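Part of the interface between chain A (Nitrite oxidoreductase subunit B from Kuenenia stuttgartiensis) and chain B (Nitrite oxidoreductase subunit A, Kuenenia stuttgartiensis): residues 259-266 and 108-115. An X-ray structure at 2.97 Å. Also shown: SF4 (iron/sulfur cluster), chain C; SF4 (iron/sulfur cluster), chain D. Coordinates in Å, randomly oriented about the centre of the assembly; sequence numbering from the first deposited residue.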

ATOM      1  N   MET A 259       1.574  16.467  -5.296  1.00 32.32           N
ATOM      2  CA  MET A 259       2.983  16.479  -5.680  1.00 29.40           C
ATOM      3  C   MET A 259       3.890  16.342  -4.465  1.00 32.80           C
ATOM      4  O   MET A 259       4.885  15.610  -4.506  1.00 33.13           O
ATOM      5  N   SER A 260       3.563  17.036  -3.373  1.00 30.89           N
ATOM      6  CA  SER A 260       4.403  16.993  -2.183  1.00 27.34           C
ATOM      7  C   SER A 260       4.437  15.606  -1.557  1.00 26.69           C
ATOM      8  O   SER A 260       5.403  15.272  -0.865  1.00 30.14           O
ATOM      9  N   ALA A 261       3.401  14.798  -1.779  1.00 29.74           N
ATOM     10  CA  ALA A 261       3.303  13.464  -1.206  1.00 30.14           C
ATOM     11  C   ALA A 261       4.170  12.420  -1.901  1.00 29.89           C
ATOM     12  O   ALA A 261       4.369  11.341  -1.333  1.00 29.53           O
ATOM     13  N   CYS A 262       4.692  12.706  -3.093  1.00 32.83           N
ATOM     14  CA  CYS A 262       5.303  11.663  -3.912  1.00 30.79           C
ATOM     15  C   CYS A 262       6.508  11.034  -3.239  1.00 33.52           C
ATOM     16  O   CYS A 262       7.501  11.709  -2.959  1.00 41.90           O
ATOM     17  N   VAL A 263       6.445   9.719  -3.055  1.00 35.91           N
ATOM     18  CA  VAL A 263       7.417   9.029  -2.222  1.00 30.25           C
ATOM     19  C   VAL A 263       8.651   8.641  -3.018  1.00 37.46           C
ATOM     20  O   VAL A 263       9.780   8.793  -2.540  1.00 46.41           O
ATOM     21  N   GLY A 264       8.467   8.136  -4.235  1.00 34.73           N
ATOM     22  CA  GLY A 264       9.608   7.716  -5.019  1.00 34.73           C
ATOM     23  C   GLY A 264      10.284   8.857  -5.748  1.00 33.73           C
ATOM     24  O   GLY A 264      11.001   8.631  -6.728  1.00 37.84           O
ATOM     25  N   GLN A 265      10.088  10.080  -5.250  1.00 30.11           N
ATOM     26  CA  GLN A 265      10.741  11.283  -5.769  1.00 35.23           C
ATOM     27  C   GLN A 265      10.669  11.366  -7.295  1.00 41.99           C
ATOM     28  O   GLN A 265      11.676  11.568  -7.975  1.00 42.10           O
ATOM     29  N   ILE A 266       9.461  11.210  -7.842  1.00 35.53           N
ATOM     30  CA  ILE A 266       9.314  11.195  -9.295  1.00 38.87           C
ATOM     31  C   ILE A 266       8.735  12.483  -9.877  1.00 36.71           C
ATOM     32  O   ILE A 266       8.931  12.744 -11.074  1.00 38.25           O
TER
ATOM     33  N   ARG B 108      18.950  15.894   2.819  1.00 37.54           N
ATOM     34  CA  ARG B 108      17.595  16.052   2.306  1.00 33.90           C
ATOM     35  C   ARG B 108      17.222  14.959   1.318  1.00 36.29           C
ATOM     36  O   ARG B 108      16.054  14.880   0.923  1.00 37.80           O
ATOM     37  N   ASN B 109      18.172  14.103   0.931  1.00 34.57           N
ATOM     38  CA  ASN B 109      17.891  13.049  -0.034  1.00 37.41           C
ATOM     39  C   ASN B 109      17.040  11.936   0.556  1.00 36.80           C
ATOM     40  O   ASN B 109      16.610  11.045  -0.184  1.00 33.46           O
ATOM     41  N   TRP B 110      16.731  12.023   1.838  1.00 36.50           N
ATOM     42  CA  TRP B 110      15.945  10.972   2.526  1.00 35.79           C
ATOM     43  C   TRP B 110      14.454  11.279   2.410  1.00 35.96           C
ATOM     44  O   TRP B 110      13.663  10.416   2.675  1.00 31.74           O
ATOM     45  N   ASN B 111      14.124  12.479   1.957  1.00 35.31           N
ATOM     46  CA  ASN B 111      12.753  13.035   1.853  1.00 31.91           C
ATOM     47  C   ASN B 111      11.982  12.373   0.715  1.00 34.13           C
ATOM     48  O   ASN B 111      12.618  11.843  -0.168  1.00 35.22           O
ATOM     49  N   PRO B 112      10.642  12.499   0.617  1.00 35.65           N
ATOM     50  CA  PRO B 112       9.713  12.682   1.735  1.00 33.59           C
ATOM     51  C   PRO B 112       9.509  11.441   2.609  1.00 31.89           C
ATOM     52  O   PRO B 112       9.324  11.557   3.757  1.00 29.36           O
ATOM     53  N   ARG B 113       9.483  10.288   1.969  1.00 37.62           N
ATOM     54  CA  ARG B 113       9.439   8.978   2.646  1.00 39.84           C
ATOM     55  C   ARG B 113       8.193   8.723   3.505  1.00 41.02           C
ATOM     56  O   ARG B 113       8.274   8.838   4.697  1.00 47.60           O
ATOM     57  N   MET B 114       7.065   8.415   2.881  1.00 35.03           N
ATOM     58  CA  MET B 114       5.861   8.024   3.598  1.00 31.51           C
ATOM     59  C   MET B 114       5.120   7.022   2.716  1.00 31.46           C
ATOM     60  O   MET B 114       5.435   6.867   1.535  1.00 34.59           O
ATOM     61  N   CYS B 115       4.175   6.287   3.294  1.00 30.29           N
ATOM     62  CA  CYS B 115       3.360   5.407   2.463  1.00 34.13           C
ATOM     63  C   CYS B 115       1.924   5.916   2.393  1.00 33.84           C
ATOM     64  O   CYS B 115       1.498   6.751   3.195  1.00 35.49           O
TER

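Each stretch of this contact carries a cysteine that binds its own iron–sulfur cluster. The CA-to-CB bond of C262(A) points away from chain B and, with chi1 in the t rotamer, SG of C262(A) lies 2.3 Å from FE4 of the chain C cluster; the CA-to-CB bond of C115(B), chi1 p, likewise points away from chain A, and SG of C115(B) binds FE3 of the chain D cluster at 2.2 Å. Neither cysteine side chain reaches the other stretch, although the carbonyl O of C262(A) does.

P112(B) contributes the largest covered area. Its ring is puckered C-gamma endo and preceded by a cis peptide bond; the CA-to-CB bond of P112(B) points toward chain A, and the residue gives up 71 Å² to it, more than any other residue of the pair. CG of P112(B) lies 3.0 Å from the carbonyl O of C262(A) and 4.1 Å from CA of V263(A), so the proline packs chiefly on backbone, directly beside the residue that holds the chain C cluster.

The CA-to-CB bond of V263(A) is sideways, with chi1 in the t rotamer. CG1 of V263(A) approaches CA of R113(B) at 4.1 Å, at the nearest CA pair of the two stretches, CA of V263(A) and CA of R113(B), 5.3 Å apart. The CA-to-CB bond of R113(B) points away and its side chain is hydrogen-bonded elsewhere in the structure, leaving its backbone to meet the valine. The CA-to-CB bond of M114(B) is sideways and the end of its side chain leads away from chain A, with CG of M114(B) 3.2 Å from S1 of the chain D cluster.

The polar link comes from Q265(A). Its CA-to-CB bond is sideways, but chi1 m and chi2 t extend the chain so that the amide comes nearer to chain B. NE2 of Q265(A) donates to two backbone carbonyls, O of N111(B) at 2.4 Å, which is very short, and O of N109(B) at 3.2 Å. CG of Q265(A) touches the edge of the proline at CD of P112(B), 4.1 Å away. The side-chain amides of N109(B) and N111(B) find their hydrogen bonds elsewhere in the structure. The glutamine engages these asparagines through their main chain.

Behind the contact, the chain A loop packs against its cluster. N of I266(A) donates to SG of C262(A) at 3.5 Å, while CD1 of I266(A), in the p, t rotamer, reaches S1 of the chain C cluster at 3.5 Å. At G264(A) a CB would point away from chain B and be crowded by cluster atom S2, so the absent side chain leaves room for the cluster.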

ATOM      1  CB  MET A 259       3.331  17.750  -6.453  1.00 26.34           C
ATOM      2  CG  MET A 259       2.526  17.978  -7.715  1.00 23.76           C
ATOM      3  SD  MET A 259       2.665  16.790  -9.049  1.00 30.19           S
ATOM      4  CE  MET A 259       1.366  17.382 -10.126  1.00 30.83           C
ATOM      5  CB  SER A 260       3.912  18.021  -1.159  1.00 26.17           C
ATOM      6  OG  SER A 260       4.632  17.918   0.056  1.00 36.93           O
ATOM      7  CB  ALA A 261       1.848  12.997  -1.251  1.00 27.63           C
ATOM      8  CB  CYS A 262       5.719  12.208  -5.264  1.00 34.10           C
ATOM      9  SG  CYS A 262       6.291  10.907  -6.382  1.00 40.27           S
ATOM     10  CB  VAL A 263       6.746   7.808  -1.589  1.00 28.51           C
ATOM     11  CG1 VAL A 263       7.655   7.197  -0.550  1.00 35.42           C
ATOM     12  CG2 VAL A 263       5.434   8.232  -1.014  1.00 30.42           C
ATOM     13  CB  GLN A 265      12.193  11.349  -5.292  1.00 33.14           C
ATOM     14  CG  GLN A 265      12.359  11.403  -3.779  1.00 42.25           C
ATOM     15  CD  GLN A 265      13.809  11.285  -3.344  1.00 43.12           C
ATOM     16  OE1 GLN A 265      14.698  11.050  -4.161  1.00 39.78           O
ATOM     17  NE2 GLN A 265      14.054  11.453  -2.048  1.00 33.44           N
ATOM     18  CB  ILE A 266       8.447   9.997  -9.743  1.00 38.86           C
ATOM     19  CG1 ILE A 266       6.963  10.362  -9.722  1.00 41.79           C
ATOM     20  CG2 ILE A 266       8.675   8.803  -8.849  1.00 39.13           C
ATOM     21  CD1 ILE A 266       6.106   9.456 -10.572  1.00 36.80           C
TER
ATOM     22  CB  ARG B 108      17.411  17.408   1.614  1.00 37.79           C
ATOM     23  CG  ARG B 108      17.641  18.625   2.479  1.00 51.86           C
ATOM     24  CD  ARG B 108      17.259  19.905   1.743  1.00 47.18           C
ATOM     25  NE  ARG B 108      15.848  20.249   1.890  1.00 34.95           N
ATOM     26  CZ  ARG B 108      15.395  21.200   2.701  1.00 39.09           C
ATOM     27  NH1 ARG B 108      16.243  21.900   3.441  1.00 45.24           N
ATOM     28  NH2 ARG B 108      14.095  21.452   2.773  1.00 37.91           N
ATOM     29  CB  ASN B 109      19.192  12.459  -0.572  1.00 38.75           C
ATOM     30  CG  ASN B 109      19.987  13.442  -1.410  1.00 35.06           C
ATOM     31  OD1 ASN B 109      19.429  14.362  -2.009  1.00 39.50           O
ATOM     32  ND2 ASN B 109      21.298  13.252  -1.458  1.00 39.99           N
ATOM     33  CB  TRP B 110      16.373  10.939   3.994  1.00 32.62           C
ATOM     34  CG  TRP B 110      17.502  10.029   4.362  1.00 41.60           C
ATOM     35  CD1 TRP B 110      18.804  10.372   4.501  1.00 45.94           C
ATOM     36  CD2 TRP B 110      17.430   8.642   4.729  1.00 46.37           C
ATOM     37  NE1 TRP B 110      19.549   9.301   4.890  1.00 40.07           N
ATOM     38  CE2 TRP B 110      18.733   8.225   5.033  1.00 37.62           C
ATOM     39  CE3 TRP B 110      16.400   7.709   4.816  1.00 42.37           C
ATOM     40  CZ2 TRP B 110      19.032   6.925   5.406  1.00 38.80           C
ATOM     41  CZ3 TRP B 110      16.698   6.419   5.162  1.00 38.79           C
ATOM     42  CH2 TRP B 110      17.996   6.036   5.459  1.00 42.00           C
ATOM     43  CB  ASN B 111      12.820  14.539   1.597  1.00 30.69           C
ATOM     44  CG  ASN B 111      13.150  15.369   2.810  1.00 29.66           C
ATOM     45  OD1 ASN B 111      13.342  14.856   3.882  1.00 34.11           O
ATOM     46  ND2 ASN B 111      13.225  16.664   2.655  1.00 29.49           N
ATOM     47  CB  PRO B 112       8.453  13.156   1.031  1.00 30.17           C
ATOM     48  CG  PRO B 112       8.478  12.428  -0.247  1.00 29.49           C
ATOM     49  CD  PRO B 112       9.927  12.389  -0.626  1.00 32.01           C
ATOM     50  CB  ARG B 113      10.820   8.761   3.262  1.00 38.32           C
ATOM     51  CG  ARG B 113      10.872   7.972   4.547  1.00 32.00           C
ATOM     52  CD  ARG B 113      12.285   8.138   4.963  1.00 26.22           C
ATOM     53  NE  ARG B 113      12.171   8.203   6.376  1.00 30.07           N
ATOM     54  CZ  ARG B 113      12.186   7.141   7.113  1.00 33.42           C
ATOM     55  NH1 ARG B 113      12.085   7.240   8.420  1.00 38.70           N
ATOM     56  NH2 ARG B 113      12.338   5.977   6.530  1.00 42.98           N
ATOM     57  CB  MET B 114       4.993   9.251   3.912  1.00 39.15           C
ATOM     58  CG  MET B 114       4.284   9.213   5.234  1.00 40.79           C
ATOM     59  SD  MET B 114       3.647  10.805   5.794  1.00 31.47           S
ATOM     60  CE  MET B 114       2.038  10.291   6.406  1.00 33.87           C
ATOM     61  CB  CYS B 115       3.403   3.956   2.964  1.00 20.27           C
ATOM     62  SG  CYS B 115       2.419   3.602   4.426  1.00 34.43           S
TER
HETATM   63 FE1  SF4 C 503       4.001   6.729  -5.373  1.00 51.16          FE
HETATM   64 FE2  SF4 C 503       2.238   8.461  -6.550  1.00 49.47          FE
HETATM   65 FE3  SF4 C 503       4.051   7.097  -8.084  1.00 42.55          FE
HETATM   66 FE4  SF4 C 503       4.897   9.096  -6.415  1.00 45.36          FE
HETATM   67  S1  SF4 C 503       3.529   9.313  -8.226  1.00 34.85           S
HETATM   68  S2  SF4 C 503       5.845   7.039  -6.679  1.00 27.34           S
HETATM   69  S3  SF4 C 503       3.460   8.826  -4.662  1.00 33.40           S
HETATM   70  S4  SF4 C 503       2.350   6.204  -6.853  1.00 34.16           S
HETATM   71 FE1  SF4 D5804       4.916   2.809   7.183  1.00 38.13          FE
HETATM   72 FE2  SF4 D5804       3.626   4.840   8.474  1.00 39.61          FE
HETATM   73 FE3  SF4 D5804       3.747   4.813   5.740  1.00 46.25          FE
HETATM   74 FE4  SF4 D5804       6.002   5.322   7.194  1.00 47.32          FE
HETATM   75  S1  SF4 D5804       4.111   6.589   7.111  1.00 49.53           S
HETATM   76  S2  SF4 D5804       5.816   3.922   5.404  1.00 25.16           S
HETATM   77  S3  SF4 D5804       5.669   3.971   8.995  1.00 35.61           S
HETATM   78  S4  SF4 D5804       2.697   3.292   7.081  1.00 22.93           S